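Side-chain contacts in malate dehydrogenase (Porphyromonas gingivalis, PDB 3FI9), which probably catalyses the NAD-dependent interconversion of malate and oxaloacetate: residues A[24-27]-A[28-32]; A[46-49]-A[50-54]. All coordinates share one frame; numbering follows the deposited sequence.

Overall arrangement
Both contacts lie within single helices of the NAD-binding Rossmann domain, in consecutive beta-alpha-beta units that share strand 37-40. Contact 1 occupies the C-terminal part of helix 19-30, and contact 2 the middle of helix 44-57; their centres are 14 Å apart. The two helices pack directly where Ile54 CD1 lies 3.9 Å from Gln26 N and 4.1 Å from Ala25 CB. Each contact also reaches the second subunit. The predicted NAD site borders both: the side chain of Met24 is about 4 Å from those of Ile20 and Ile125, and the side chain of Leu47 about 4 Å from those of Ala16 and Asp41.

Contact 1 of 2, residues A[24-27]-A[28-32]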
ATOM      1  N   MET A  24      -3.068   4.482  -3.653  1.00 13.36           N
ATOM      2  CA  MET A  24      -4.081   5.274  -2.963  1.00 13.21           C
ATOM      3  C   MET A  24      -5.345   4.461  -2.742  1.00 14.53           C
ATOM      4  O   MET A  24      -5.978   4.558  -1.692  1.00 14.49           O
ATOM      5  CB  MET A  24      -4.443   6.547  -3.749  1.00 12.94           C
ATOM      6  CG  MET A  24      -3.324   7.642  -3.848  1.00 14.57           C
ATOM      7  SD  MET A  24      -4.004   9.026  -4.963  1.00 15.25           S
ATOM      8  CE  MET A  24      -2.889  10.336  -4.505  1.00 26.90           C
ATOM      9  N   ALA A  25      -5.688   3.659  -3.728  1.00 14.49           N
ATOM     10  CA  ALA A  25      -6.895   2.877  -3.628  1.00 13.52           C
ATOM     11  C   ALA A  25      -6.780   1.897  -2.483  1.00 13.57           C
ATOM     12  O   ALA A  25      -7.719   1.720  -1.725  1.00 13.26           O
ATOM     13  CB  ALA A  25      -7.150   2.087  -4.961  1.00 13.03           C
ATOM     14  N   GLN A  26      -5.644   1.230  -2.392  1.00 12.69           N
ATOM     15  CA  GLN A  26      -5.408   0.254  -1.324  1.00 13.40           C
ATOM     16  C   GLN A  26      -5.390   1.001   0.020  1.00 14.11           C
ATOM     17  O   GLN A  26      -5.919   0.534   0.994  1.00 13.66           O
ATOM     18  CB  GLN A  26      -4.076  -0.489  -1.577  1.00 14.24           C
ATOM     19  CG  GLN A  26      -3.722  -1.468  -0.367  1.00 13.76           C
ATOM     20  CD  GLN A  26      -2.377  -2.140  -0.556  1.00 14.59           C
ATOM     21  OE1 GLN A  26      -1.794  -2.124  -1.646  1.00 15.74           O
ATOM     22  NE2 GLN A  26      -1.845  -2.697   0.532  1.00 14.76           N
ATOM     23  N   THR A  27      -4.790   2.189   0.059  1.00 13.67           N
ATOM     24  CA  THR A  27      -4.717   2.924   1.312  1.00 14.07           C
ATOM     25  C   THR A  27      -6.084   3.400   1.783  1.00 14.86           C
ATOM     26  O   THR A  27      -6.418   3.329   2.996  1.00 15.87           O
ATOM     27  CB  THR A  27      -3.717   4.100   1.183  1.00 13.40           C
ATOM     28  OG1 THR A  27      -2.428   3.560   0.853  1.00 15.08           O
ATOM     29  CG2 THR A  27      -3.611   4.929   2.509  1.00 13.42           C
ATOM     30  N   ALA A  28      -6.869   3.916   0.853  1.00 13.50           N
ATOM     31  CA  ALA A  28      -8.209   4.397   1.212  1.00 13.98           C
ATOM     32  C   ALA A  28      -9.078   3.249   1.727  1.00 14.93           C
ATOM     33  O   ALA A  28      -9.823   3.397   2.709  1.00 13.96           O
ATOM     34  CB  ALA A  28      -8.876   5.011  -0.019  1.00 14.02           C
ATOM     35  N   ALA A  29      -8.974   2.107   1.068  1.00 14.80           N
ATOM     36  CA  ALA A  29      -9.714   0.923   1.519  1.00 15.76           C
ATOM     37  C   ALA A  29      -9.244   0.450   2.888  1.00 15.89           C
ATOM     38  O   ALA A  29     -10.060   0.149   3.753  1.00 16.38           O
ATOM     39  CB  ALA A  29      -9.601  -0.207   0.459  1.00 15.80           C
ATOM     40  N   MET A  30      -7.926   0.368   3.119  1.00 14.76           N
ATOM     41  CA  MET A  30      -7.469  -0.039   4.446  1.00 14.30           C
ATOM     42  C   MET A  30      -7.959   0.887   5.537  1.00 15.11           C
ATOM     43  O   MET A  30      -8.271   0.452   6.661  1.00 14.87           O
ATOM     44  CB  MET A  30      -5.919  -0.078   4.516  1.00 13.71           C
ATOM     45  CG  MET A  30      -5.287  -1.223   3.730  1.00 12.30           C
ATOM     46  SD  MET A  30      -3.449  -1.241   3.614  1.00  7.81           S
ATOM     47  CE  MET A  30      -3.139  -1.497   5.426  1.00 10.50           C
ATOM     48  N   MET A  31      -7.955   2.192   5.237  1.00 14.78           N
ATOM     49  CA  MET A  31      -8.336   3.196   6.233  1.00 14.01           C
ATOM     50  C   MET A  31      -9.867   3.210   6.477  1.00 14.52           C
ATOM     51  O   MET A  31     -10.342   3.948   7.309  1.00 14.36           O
ATOM     52  CB  MET A  31      -7.881   4.600   5.802  1.00 13.48           C
ATOM     53  CG  MET A  31      -6.367   4.877   6.009  1.00 15.19           C
ATOM     54  SD  MET A  31      -5.966   6.634   5.537  1.00  8.16           S
ATOM     55  CE  MET A  31      -4.183   6.566   5.804  1.00 16.30           C
ATOM     56  N   ARG A  32     -10.603   2.440   5.680  1.00 14.18           N
ATOM     57  CA  ARG A  32     -12.059   2.390   5.748  1.00 14.08           C
ATOM     58  C   ARG A  32     -12.661   3.783   5.749  1.00 14.60           C
ATOM     59  O   ARG A  32     -13.464   4.127   6.623  1.00 14.60           O
ATOM     60  CB  ARG A  32     -12.526   1.538   6.964  1.00 15.22           C
ATOM     61  CG  ARG A  32     -12.096   0.065   6.767  1.00 16.62           C
ATOM     62  CD  ARG A  32     -12.373  -0.809   8.035  1.00 18.72           C
ATOM     63  NE  ARG A  32     -13.807  -1.066   8.219  1.00 21.09           N
ATOM     64  CZ  ARG A  32     -14.512  -1.920   7.489  1.00 23.70           C
ATOM     65  NH1 ARG A  32     -13.927  -2.579   6.505  1.00 24.05           N
ATOM     66  NH2 ARG A  32     -15.798  -2.131   7.749  1.00 23.33           N
TER
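Across the late turns of helix 19-30 and its exit, four consecutive i to i+4 hydrogen bonds run from Ala28 N to Met24 O, Ala29 N to Ala25 O, Met30 N to Gln26 O and Met31 N to Thr27 O. The last measures 2.9 Å between Met31 N and Thr27 O, and its N-H...O angle of 153° is the most bent of the four. Arg32, with positive phi, is the first residue to leave helical phi/psi, in a Schellman motif, its N bonded to Ala29 O at 3.0 Å.

Two i, i+4 side-chain pairs accompany this ladder. Gln26 and Met30 run alongside each other: Gln26 NE2 is 3.8 Å from Met30 SD, and the same sulfur lies 4.0 Å from Gln26 CG. Because Met30 CG sits beside its own backbone N (chi1 -71°), it passes over the carbonyl of the preceding turn, 3.3 Å from Gln26 O. In the second pair Met31, extended beyond CG, projects outward next to Thr27, and its CE reaches Thr27 CG2 at 3.7 Å.

Helix 19-30 is the crossover of the beta-alpha-beta unit between strands 10-14 and 37-40 of the Rossmann domain; Ala28 touches Leu11 and Leu37, one on each strand. Gln26 OE1 accepts hydrogen bonds from Asn23 and Gln238 of the second subunit. Gln26 NE2 is hydrogen-bonded outside this stretch, with the sulfur as a packing neighbour only. Threonine's chemistry divides by atom: OG1 is satisfied within the helix by Asn23 O, while its methyl meets methionine.

Contact 2 of 2, residues A[46-49]-A[50-54]; sequences GLEG and VAEEI
Val50 begins the second half of this stretch of helix 44-57, its N bonded to Gly46 O at 3.2 Å. Its two methyls diverge: CG1 is anti to the backbone N (chi1 177°), leaving CG2 beside that N and 3.4 Å from Gly46 O. Ala51 continues the i to i+4 ladder with a straighter bond, 167° at the hydrogen between Ala51 N and Leu47 O, and its short CB rests 3.8 Å from Leu47 O.

Glu52 bonds through its N to Glu48 O, and its CG crosses close to that same oxygen, 3.1 Å from Glu48 O. The two glutamates lie side by side with carboxylate planes 44° apart and Glu48 OE2 4.2 Å from Glu52 OE2. Such proximity of like charges would probably be costly alone, but Glu52 OE1 forms a salt bridge with Arg55 and its OE2 another with Lys164 of the second subunit, so cationic partners should offset much of the repulsion. Glu53 N bonds to Gly49 O, the fourth rung between the two segments, with Glu53 CG 3.6 Å from Gly49 O. Its carboxylate then leads off to the second subunit, where OE2 meets Arg232 in a salt bridge and the backbone N atoms of Phe237 and Gln238 in hydrogen bonds, while OE1 bonds to Ser239.

Ile54 packs on Ala25 and Gln26 of the adjacent helix 19-30. Val50 touches Ser22 of that helix and Leu39 of strand 37-40, and Leu47 and Ala51 lean on Phe66 of strand 65-67, which places this crossover helix between its parallel strands and the dimer partner.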
ATOM      1  N   GLY A  46      -5.313  -0.788 -17.695  1.00 21.89           N
ATOM      2  CA  GLY A  46      -4.524  -0.683 -16.509  1.00 20.33           C
ATOM      3  C   GLY A  46      -5.440  -0.528 -15.332  1.00 19.84           C
ATOM      4  O   GLY A  46      -5.178  -1.133 -14.309  1.00 21.45           O
ATOM      5  N   LEU A  47      -6.530   0.242 -15.496  1.00 18.24           N
ATOM      6  CA  LEU A  47      -7.505   0.485 -14.432  1.00 18.75           C
ATOM      7  C   LEU A  47      -8.128  -0.819 -13.988  1.00 18.54           C
ATOM      8  O   LEU A  47      -8.290  -1.073 -12.798  1.00 15.18           O
ATOM      9  CB  LEU A  47      -8.647   1.414 -14.890  1.00 17.93           C
ATOM     10  CG  LEU A  47      -9.750   1.860 -13.895  1.00 17.22           C
ATOM     11  CD1 LEU A  47      -9.189   2.481 -12.581  1.00 16.51           C
ATOM     12  CD2 LEU A  47     -10.687   2.834 -14.557  1.00 21.90           C
ATOM     13  N   GLU A  48      -8.523  -1.632 -14.963  1.00 17.74           N
ATOM     14  CA  GLU A  48      -9.156  -2.893 -14.619  1.00 18.78           C
ATOM     15  C   GLU A  48      -8.231  -3.787 -13.789  1.00 17.61           C
ATOM     16  O   GLU A  48      -8.709  -4.502 -12.908  1.00 17.96           O
ATOM     17  CB  GLU A  48      -9.608  -3.662 -15.871  1.00 18.63           C
ATOM     18  CG  GLU A  48     -10.355  -4.922 -15.514  1.00 23.15           C
ATOM     19  CD  GLU A  48     -10.828  -5.697 -16.752  1.00 27.67           C
ATOM     20  OE1 GLU A  48     -10.739  -5.154 -17.876  1.00 30.15           O
ATOM     21  OE2 GLU A  48     -11.332  -6.827 -16.577  1.00 29.78           O
ATOM     22  N   GLY A  49      -6.931  -3.766 -14.079  1.00 16.75           N
ATOM     23  CA  GLY A  49      -6.002  -4.633 -13.357  1.00 16.44           C
ATOM     24  C   GLY A  49      -5.894  -4.156 -11.921  1.00 15.62           C
ATOM     25  O   GLY A  49      -5.727  -4.969 -10.992  1.00 16.30           O
ATOM     26  N   VAL A  50      -5.946  -2.836 -11.751  1.00 15.88           N
ATOM     27  CA  VAL A  50      -5.898  -2.264 -10.416  1.00 15.96           C
ATOM     28  C   VAL A  50      -7.126  -2.690  -9.626  1.00 16.96           C
ATOM     29  O   VAL A  50      -6.974  -3.122  -8.498  1.00 16.96           O
ATOM     30  CB  VAL A  50      -5.769  -0.758 -10.408  1.00 15.27           C
ATOM     31  CG1 VAL A  50      -5.811  -0.249  -8.989  1.00 14.87           C
ATOM     32  CG2 VAL A  50      -4.462  -0.325 -11.120  1.00 18.25           C
ATOM     33  N   ALA A  51      -8.326  -2.533 -10.210  1.00 16.33           N
ATOM     34  CA  ALA A  51      -9.570  -2.887  -9.518  1.00 17.68           C
ATOM     35  C   ALA A  51      -9.582  -4.365  -9.122  1.00 16.99           C
ATOM     36  O   ALA A  51     -10.042  -4.701  -8.051  1.00 18.33           O
ATOM     37  CB  ALA A  51     -10.817  -2.543 -10.379  1.00 17.58           C
ATOM     38  N   GLU A  52      -9.096  -5.224 -10.017  1.00 19.08           N
ATOM     39  CA  GLU A  52      -9.037  -6.670  -9.763  1.00 19.40           C
ATOM     40  C   GLU A  52      -8.156  -6.918  -8.541  1.00 18.14           C
ATOM     41  O   GLU A  52      -8.529  -7.664  -7.648  1.00 18.81           O
ATOM     42  CB  GLU A  52      -8.511  -7.446 -10.985  1.00 20.19           C
ATOM     43  CG  GLU A  52      -9.462  -7.450 -12.209  1.00 23.32           C
ATOM     44  CD  GLU A  52     -10.818  -8.158 -11.982  1.00 29.34           C
ATOM     45  OE1 GLU A  52     -11.438  -8.049 -10.900  1.00 27.90           O
ATOM     46  OE2 GLU A  52     -11.298  -8.817 -12.926  1.00 35.33           O
ATOM     47  N   GLU A  53      -7.012  -6.261  -8.472  1.00 17.41           N
ATOM     48  CA  GLU A  53      -6.136  -6.404  -7.299  1.00 16.70           C
ATOM     49  C   GLU A  53      -6.837  -5.969  -5.992  1.00 17.04           C
ATOM     50  O   GLU A  53      -6.734  -6.642  -4.974  1.00 16.82           O
ATOM     51  CB  GLU A  53      -4.831  -5.650  -7.514  1.00 17.54           C
ATOM     52  CG  GLU A  53      -3.791  -6.440  -8.347  1.00 16.98           C
ATOM     53  CD  GLU A  53      -2.515  -6.709  -7.537  1.00 19.10           C
ATOM     54  OE1 GLU A  53      -2.544  -7.503  -6.577  1.00 20.21           O
ATOM     55  OE2 GLU A  53      -1.491  -6.069  -7.843  1.00 20.02           O
ATOM     56  N   ILE A  54      -7.535  -4.839  -6.018  1.00 15.26           N
ATOM     57  CA  ILE A  54      -8.220  -4.368  -4.816  1.00 15.41           C
ATOM     58  C   ILE A  54      -9.298  -5.356  -4.393  1.00 14.74           C
ATOM     59  O   ILE A  54      -9.397  -5.746  -3.223  1.00 13.61           O
ATOM     60  CB  ILE A  54      -8.828  -2.979  -5.028  1.00 14.32           C
ATOM     61  CG1 ILE A  54      -7.696  -2.021  -5.508  1.00 15.84           C
ATOM     62  CG2 ILE A  54      -9.629  -2.542  -3.771  1.00 15.33           C
ATOM     63  CD1 ILE A  54      -6.520  -1.895  -4.484  1.00 16.48           C
TER